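Local coordinates for transcriptional protein SWT1 (PDB 4PQZ) that takes part in transcription as a probable activator and RNA endonuclease, of which this chain is the C-terminal, HEPN-like helical domain, at residues Glu129-Trp132 with Glu133-His137; Asn41-Glu44 with Gln45-Thr49. One frame throughout, in Å; residues are numbered along the deposited sequence.

Interaction 1: Glu129-Trp132 with Glu133-His137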
# COMPACT_ATOMS: atom_id res chain seq x y z
N GLU A 129 -0.96 9.11 3.29
CA GLU A 129 0.35 8.97 2.68
C GLU A 129 1.41 8.48 3.66
O GLU A 129 2.20 7.61 3.31
CB GLU A 129 0.79 10.27 2.01
CG GLU A 129 2.04 10.15 1.13
CD GLU A 129 3.35 10.17 1.91
OE1 GLU A 129 4.36 9.62 1.41
OE2 GLU A 129 3.38 10.74 3.03
N GLN A 130 1.44 9.03 4.88
CA GLN A 130 2.43 8.58 5.87
C GLN A 130 2.28 7.11 6.25
O GLN A 130 3.28 6.41 6.45
CB GLN A 130 2.44 9.44 7.14
CG GLN A 130 3.04 10.87 6.95
CD GLN A 130 4.55 10.89 6.73
OE1 GLN A 130 5.33 10.89 7.68
NE2 GLN A 130 4.98 10.93 5.46
N PHE A 131 1.05 6.62 6.36
CA PHE A 131 0.86 5.24 6.80
C PHE A 131 1.38 4.30 5.72
O PHE A 131 2.16 3.38 5.98
CB PHE A 131 -0.62 4.96 7.09
CG PHE A 131 -0.93 3.50 7.33
CD1 PHE A 131 -0.73 2.93 8.59
CD2 PHE A 131 -1.43 2.71 6.31
CE1 PHE A 131 -1.01 1.60 8.81
CE2 PHE A 131 -1.72 1.37 6.52
CZ PHE A 131 -1.51 0.82 7.77
N TRP A 132 0.96 4.59 4.49
CA TRP A 132 1.25 3.73 3.35
C TRP A 132 2.70 3.78 2.87
O TRP A 132 3.19 2.82 2.31
CB TRP A 132 0.28 4.02 2.20
CG TRP A 132 -1.06 3.44 2.49
CD1 TRP A 132 -2.22 4.11 2.75
CD2 TRP A 132 -1.36 2.05 2.63
NE1 TRP A 132 -3.24 3.21 3.00
CE2 TRP A 132 -2.73 1.94 2.93
CE3 TRP A 132 -0.60 0.88 2.50
CZ2 TRP A 132 -3.36 0.71 3.11
CZ3 TRP A 132 -1.22 -0.34 2.68
CH2 TRP A 132 -2.59 -0.41 2.99
N GLU A 133 3.36 4.91 3.11
CA GLU A 133 4.79 5.08 2.86
C GLU A 133 5.58 4.09 3.72
O GLU A 133 6.39 3.32 3.20
CB GLU A 133 5.23 6.53 3.16
CG GLU A 133 6.72 6.68 3.43
CD GLU A 133 7.15 8.13 3.60
OE1 GLU A 133 6.36 9.04 3.27
OE2 GLU A 133 8.29 8.37 4.06
N THR A 134 5.31 4.11 5.03
CA THR A 134 5.92 3.20 5.99
C THR A 134 5.63 1.73 5.59
O THR A 134 6.55 0.93 5.51
CB THR A 134 5.37 3.47 7.43
OG1 THR A 134 5.62 4.83 7.80
CG2 THR A 134 6.01 2.54 8.48
N VAL A 135 4.36 1.42 5.32
CA VAL A 135 3.90 0.07 4.96
C VAL A 135 4.50 -0.45 3.63
O VAL A 135 4.96 -1.60 3.56
CB VAL A 135 2.36 -0.01 4.90
CG1 VAL A 135 1.88 -1.27 4.21
CG2 VAL A 135 1.77 0.10 6.31
N LEU A 136 4.49 0.38 2.59
CA LEU A 136 5.10 0.01 1.32
C LEU A 136 6.57 -0.37 1.46
O LEU A 136 7.06 -1.25 0.76
CB LEU A 136 4.91 1.09 0.27
CG LEU A 136 3.47 1.17 -0.25
CD1 LEU A 136 3.25 2.42 -1.11
CD2 LEU A 136 3.07 -0.11 -0.98
N HIS A 137 7.27 0.29 2.36
CA HIS A 137 8.63 -0.08 2.70
C HIS A 137 8.77 -1.55 3.09
O HIS A 137 9.59 -2.27 2.53
CB HIS A 137 9.19 0.83 3.80
CG HIS A 137 9.65 2.16 3.29
ND1 HIS A 137 9.82 3.26 4.11
CD2 HIS A 137 10.00 2.57 2.05
CE1 HIS A 137 10.24 4.28 3.39
NE2 HIS A 137 10.35 3.89 2.13
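V135 follows F131 as an i to i+4 pair and divides its two methyls between F131 and W132 on helix 122-139 of the HEPN-like domain. From its CB, 3.9 Å from W132 CE3, the two branches part. CG1 lies anti to the backbone N (chi1 166°) and runs alongside the indole, meeting W132 CZ3 at 3.6 Å; CG2 rests over one face of the phenyl ring in a CH-pi contact, 3.8 Å from the centroid of F131 and displaced toward its rim. F131 in turn sets CD2 over the centre of one indole face, while W132 NE1 is bonded to L115 O and the W132 side chain packs on V46 and I50 of helix 35-62. On the polar flank E133, paired i to i+4 with E129, reaches out extended; its OE1 comes 2.8 Å from E129 OE1, and its OE2 is salt-bridged to K159 of helix 145-163. Q130 NE2 gives a straight bond to E129 OE2 at 2.9 Å, in its own amide plane and on the syn lone pair. Two carboxylate oxygens this close suggest that one of the pair probably carries a proton; the buried setting of E129 would favour this, while K159 would tend to keep E133 charged.

Interaction 2: Asn41-Glu44 with Gln45-Thr49; sequences NVFE and QVKET
N41 opens the walk along helix 35-62 of the HEPN-like domain by lying side by side with Q45, an i to i+4 pair like V42/V46 and F43/K47 after it. Its OD1 stands 2.9 Å from Q45 NE2, but the angle is too poor for a hydrogen bond, and the two amide planes are turned 77° apart. The stronger polar partner of Q45 is W158 of helix 145-163, whose NE1 bonds to Q45 OE1. V42 follows on the buried side: its CG1 meets V46 CG2 at 3.7 Å, and its carbonyl accepts the backbone bond from V46 N at 2.7 Å. Next comes F43, its CG anti to the backbone N (chi1 176°), which leans the outward-pointing ring toward the next turn and K47. The chain of K47 crosses one face of this ring, where CD makes a CH-pi contact 3.9 Å from the centroid of F43. Both residues also touch I79 of helix 79-88. E44 closes the segment. Its chain bends at chi2 (-71°) and brings the carboxylate beside the tip of K47, so that NZ of K47 lies 3.4 Å from both OE1 and OE2 of E44, a forked but weak i to i+3 salt bridge. Further on, T49 OG1 (2.7 Å) and T49 N reach Q45 O from opposite faces of its plane. K47 is thus amphipathic in use, its methylene carbon laid on an aromatic face and its ammonium held loosely by a carboxylate, which would probably offset part of the charge on each.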
# COMPACT_ATOMS: atom_id res chain seq x y z
N ASN A 41 -4.38 11.72 -7.25
CA ASN A 41 -3.05 11.39 -7.77
C ASN A 41 -2.22 10.51 -6.82
O ASN A 41 -1.63 9.51 -7.24
CB ASN A 41 -2.30 12.68 -8.10
CG ASN A 41 -1.15 12.46 -9.06
OD1 ASN A 41 -0.98 11.36 -9.59
ND2 ASN A 41 -0.38 13.51 -9.31
N VAL A 42 -2.16 10.89 -5.55
CA VAL A 42 -1.51 10.07 -4.53
C VAL A 42 -2.30 8.79 -4.26
O VAL A 42 -1.75 7.69 -4.31
CB VAL A 42 -1.36 10.85 -3.20
CG1 VAL A 42 -0.82 9.94 -2.09
CG2 VAL A 42 -0.49 12.09 -3.41
N PHE A 43 -3.59 8.96 -3.98
CA PHE A 43 -4.50 7.84 -3.69
C PHE A 43 -4.43 6.74 -4.75
O PHE A 43 -4.23 5.57 -4.42
CB PHE A 43 -5.94 8.36 -3.52
CG PHE A 43 -6.97 7.28 -3.31
CD1 PHE A 43 -6.96 6.49 -2.17
CD2 PHE A 43 -7.97 7.06 -4.25
CE1 PHE A 43 -7.91 5.50 -1.99
CE2 PHE A 43 -8.92 6.07 -4.08
CZ PHE A 43 -8.90 5.29 -2.94
N GLU A 44 -4.57 7.12 -6.02
CA GLU A 44 -4.57 6.13 -7.10
C GLU A 44 -3.19 5.53 -7.36
O GLU A 44 -3.09 4.39 -7.81
CB GLU A 44 -5.17 6.71 -8.39
CG GLU A 44 -6.67 7.04 -8.29
CD GLU A 44 -7.57 5.81 -8.22
OE1 GLU A 44 -7.22 4.77 -8.83
OE2 GLU A 44 -8.64 5.88 -7.57
N GLN A 45 -2.14 6.27 -7.06
CA GLN A 45 -0.79 5.73 -7.20
C GLN A 45 -0.40 4.82 -6.03
O GLN A 45 0.17 3.75 -6.24
CB GLN A 45 0.25 6.83 -7.39
CG GLN A 45 0.32 7.39 -8.82
CD GLN A 45 1.21 8.62 -8.91
OE1 GLN A 45 2.00 8.90 -8.01
NE2 GLN A 45 1.08 9.35 -10.01
N VAL A 46 -0.72 5.26 -4.81
CA VAL A 46 -0.57 4.41 -3.63
C VAL A 46 -1.29 3.06 -3.81
O VAL A 46 -0.71 2.00 -3.55
CB VAL A 46 -1.11 5.10 -2.36
CG1 VAL A 46 -1.17 4.11 -1.20
CG2 VAL A 46 -0.24 6.30 -2.01
N LYS A 47 -2.54 3.12 -4.28
CA LYS A 47 -3.33 1.93 -4.65
C LYS A 47 -2.59 1.00 -5.62
O LYS A 47 -2.47 -0.20 -5.35
CB LYS A 47 -4.67 2.33 -5.27
CG LYS A 47 -5.83 2.45 -4.29
CD LYS A 47 -7.10 2.99 -4.98
CE LYS A 47 -7.73 1.97 -5.93
NZ LYS A 47 -8.78 2.58 -6.80
N GLU A 48 -2.11 1.55 -6.73
CA GLU A 48 -1.38 0.76 -7.73
C GLU A 48 -0.13 0.11 -7.15
O GLU A 48 0.23 -1.00 -7.53
CB GLU A 48 -0.99 1.63 -8.92
CG GLU A 48 -2.13 1.94 -9.87
CD GLU A 48 -1.69 2.84 -11.01
OE1 GLU A 48 -0.53 3.32 -10.98
OE2 GLU A 48 -2.49 3.05 -11.94
N THR A 49 0.51 0.81 -6.23
CA THR A 49 1.76 0.34 -5.64
C THR A 49 1.52 -0.75 -4.59
O THR A 49 2.32 -1.68 -4.45
CB THR A 49 2.56 1.54 -5.02
OG1 THR A 49 2.65 2.59 -6.00
CG2 THR A 49 3.95 1.14 -4.60

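Interactions 1 and 2 are single-helix contacts on different helices of the same all-helical domain, and their centres lie 11 Å apart. They meet through their apolar sides: W132 CB packs against V46 CG1 at 3.7 Å, and L136 CD1 against T49 CG2 at 3.8 Å, one turn further along both helices. Helix 145-163 touches both. It supplies K159 to E133 and E152 to H137 in 129-137, and W158 to Q45 in 41-49, while L151 touches both H137 and T49. Helices 35-62, 122-139 and 145-163 therefore pack mutually, with the two contacts lying on two members of the trio.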